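Local structure of neutral ceramidase (Pseudomonas aeruginosa, 2ZWS) at residues S533-I536 with G537-V540. The protein hydrolyses the N-acyl linkage of ceramides to give sphingosine and free fatty acid, and also runs the reverse synthesis, as a secreted zinc-dependent amidase. Sequence-based numbering, arbitrary orientation.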
ATOM      1  N   SER A 533       8.029  -4.401 -38.139  1.00 23.27           N
ATOM      2  CA  SER A 533       6.601  -4.644 -37.914  1.00 23.93           C
ATOM      3  C   SER A 533       6.365  -5.678 -36.821  1.00 23.09           C
ATOM      4  O   SER A 533       7.231  -6.517 -36.539  1.00 23.35           O
ATOM      5  CB  SER A 533       5.930  -5.109 -39.215  1.00 24.04           C
ATOM      6  OG  SER A 533       6.294  -6.457 -39.524  1.00 26.22           O
ATOM      7  N   TYR A 534       5.181  -5.605 -36.210  1.00 22.68           N
ATOM      8  CA  TYR A 534       4.773  -6.524 -35.151  1.00 22.73           C
ATOM      9  C   TYR A 534       3.306  -6.853 -35.320  1.00 23.30           C
ATOM     10  O   TYR A 534       2.587  -6.134 -36.013  1.00 23.37           O
ATOM     11  CB  TYR A 534       4.948  -5.882 -33.760  1.00 22.19           C
ATOM     12  CG  TYR A 534       6.371  -5.518 -33.391  1.00 20.58           C
ATOM     13  CD1 TYR A 534       6.936  -4.314 -33.802  1.00 20.76           C
ATOM     14  CD2 TYR A 534       7.133  -6.365 -32.613  1.00 19.81           C
ATOM     15  CE1 TYR A 534       8.248  -3.973 -33.449  1.00 20.20           C
ATOM     16  CE2 TYR A 534       8.443  -6.032 -32.255  1.00 20.28           C
ATOM     17  CZ  TYR A 534       8.982  -4.847 -32.675  1.00 19.80           C
ATOM     18  OH  TYR A 534      10.262  -4.508 -32.338  1.00 20.60           O
ATOM     19  N   ARG A 535       2.881  -7.928 -34.665  1.00 24.40           N
ATOM     20  CA  ARG A 535       1.480  -8.340 -34.617  1.00 26.06           C
ATOM     21  C   ARG A 535       0.970  -8.191 -33.188  1.00 25.98           C
ATOM     22  O   ARG A 535       1.753  -8.161 -32.236  1.00 25.28           O
ATOM     23  CB  ARG A 535       1.333  -9.806 -35.029  1.00 26.71           C
ATOM     24  CG  ARG A 535       1.949 -10.130 -36.381  1.00 29.41           C
ATOM     25  CD  ARG A 535       1.321 -11.363 -36.991  1.00 38.92           C
ATOM     26  NE  ARG A 535       1.602 -11.436 -38.428  1.00 33.40           N
ATOM     27  CZ  ARG A 535       0.831 -10.907 -39.378  1.00 46.72           C
ATOM     28  NH1 ARG A 535      -0.294 -10.265 -39.059  1.00 37.33           N
ATOM     29  NH2 ARG A 535       1.178 -11.027 -40.656  1.00 38.63           N
ATOM     30  N   ILE A 536      -0.347  -8.128 -33.036  1.00 25.92           N
ATOM     31  CA  ILE A 536      -0.943  -8.120 -31.710  1.00 26.30           C
ATOM     32  C   ILE A 536      -0.465  -9.359 -30.943  1.00 25.58           C
ATOM     33  O   ILE A 536      -0.426 -10.473 -31.492  1.00 25.61           O
ATOM     34  CB  ILE A 536      -2.487  -8.031 -31.777  1.00 26.56           C
ATOM     35  CG1 ILE A 536      -2.899  -6.618 -32.207  1.00 27.38           C
ATOM     36  CG2 ILE A 536      -3.092  -8.363 -30.423  1.00 26.83           C
ATOM     37  CD1 ILE A 536      -4.412  -6.434 -32.462  1.00 27.94           C
ATOM     38  N   GLY A 537      -0.059  -9.151 -29.691  1.00 24.31           N
ATOM     39  CA  GLY A 537       0.443 -10.232 -28.867  1.00 24.20           C
ATOM     40  C   GLY A 537       1.959 -10.242 -28.814  1.00 23.84           C
ATOM     41  O   GLY A 537       2.538 -10.881 -27.947  1.00 24.60           O
ATOM     42  N   ASP A 538       2.601  -9.539 -29.750  1.00 22.40           N
ATOM     43  CA  ASP A 538       4.055  -9.442 -29.746  1.00 21.89           C
ATOM     44  C   ASP A 538       4.534  -8.430 -28.724  1.00 21.07           C
ATOM     45  O   ASP A 538       3.845  -7.435 -28.440  1.00 20.69           O
ATOM     46  CB  ASP A 538       4.580  -9.020 -31.125  1.00 21.76           C
ATOM     47  CG  ASP A 538       4.463 -10.124 -32.186  1.00 24.62           C
ATOM     48  OD1 ASP A 538       4.662  -9.796 -33.375  1.00 26.10           O
ATOM     49  OD2 ASP A 538       4.194 -11.305 -31.853  1.00 25.17           O
ATOM     50  N   LYS A 539       5.750  -8.649 -28.220  1.00 20.09           N
ATOM     51  CA  LYS A 539       6.401  -7.676 -27.350  1.00 19.59           C
ATOM     52  C   LYS A 539       7.457  -6.870 -28.116  1.00 19.03           C
ATOM     53  O   LYS A 539       8.364  -7.449 -28.718  1.00 20.12           O
ATOM     54  CB  LYS A 539       7.050  -8.398 -26.177  1.00 19.76           C
ATOM     55  CG  LYS A 539       7.584  -7.499 -25.067  1.00 19.99           C
ATOM     56  CD  LYS A 539       8.305  -8.400 -24.050  1.00 24.04           C
ATOM     57  CE  LYS A 539       8.319  -7.776 -22.658  1.00 28.11           C
ATOM     58  NZ  LYS A 539       9.268  -8.508 -21.759  1.00 30.80           N
ATOM     59  N   VAL A 540       7.315  -5.544 -28.093  1.00 17.61           N
ATOM     60  CA  VAL A 540       8.294  -4.604 -28.670  1.00 17.44           C
ATOM     61  C   VAL A 540       9.314  -4.254 -27.572  1.00 16.63           C
ATOM     62  O   VAL A 540       8.912  -3.852 -26.474  1.00 17.15           O
ATOM     63  CB  VAL A 540       7.601  -3.294 -29.151  1.00 17.41           C
ATOM     64  CG1 VAL A 540       8.614  -2.299 -29.768  1.00 16.79           C
ATOM     65  CG2 VAL A 540       6.490  -3.606 -30.143  1.00 18.75           C
TER
HETATM   66  O   HOH W   1       1.521 -12.168 -31.943  1.00 39.75           O
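The carboxylate of D538 is held at both oxygens: OD1 accepts a hydrogen bond from the backbone N of R535 at 2.9 Å, and OD2 accepts one from a water 2.8 Å away that also donates to I536 O. The backbone from R535 to D538 makes a type II beta turn, closed by the hydrogen bond from D538 N to R535 O at 3.0 Å. Side chain and backbone of D538 thus both bind R535. The N-H of R535 points almost straight at OD1 (170°) but meets it from above the carboxylate plane. CG of D538 stands beside its own backbone N (chi1 -72°), which swings the carboxylate across the open end of the turn to R535 N. G537 takes the third position with the positive phi (100°) that glycine, lacking a side chain, adopts readily. The guanidinium of R535 leads away from the turn, its NE 6.1 Å from D538 OD1, too far for a salt bridge.

In the C-terminal beta-sandwich the turn carries the chain from edge strand 533-535 of one sheet to strand 539-545 of the other. Y534 and V540 pack between the sheets beside F639, whose ring meets that of Y534 nearly at right angles. Y534 OH is hydrogen-bonded to R531 N, which ties down the far end of the ring. D538 CB lies at the edge of this ring, while V540 CG2 makes a CH-pi contact over its face, 3.5 Å from the centroid and directly on the ring normal.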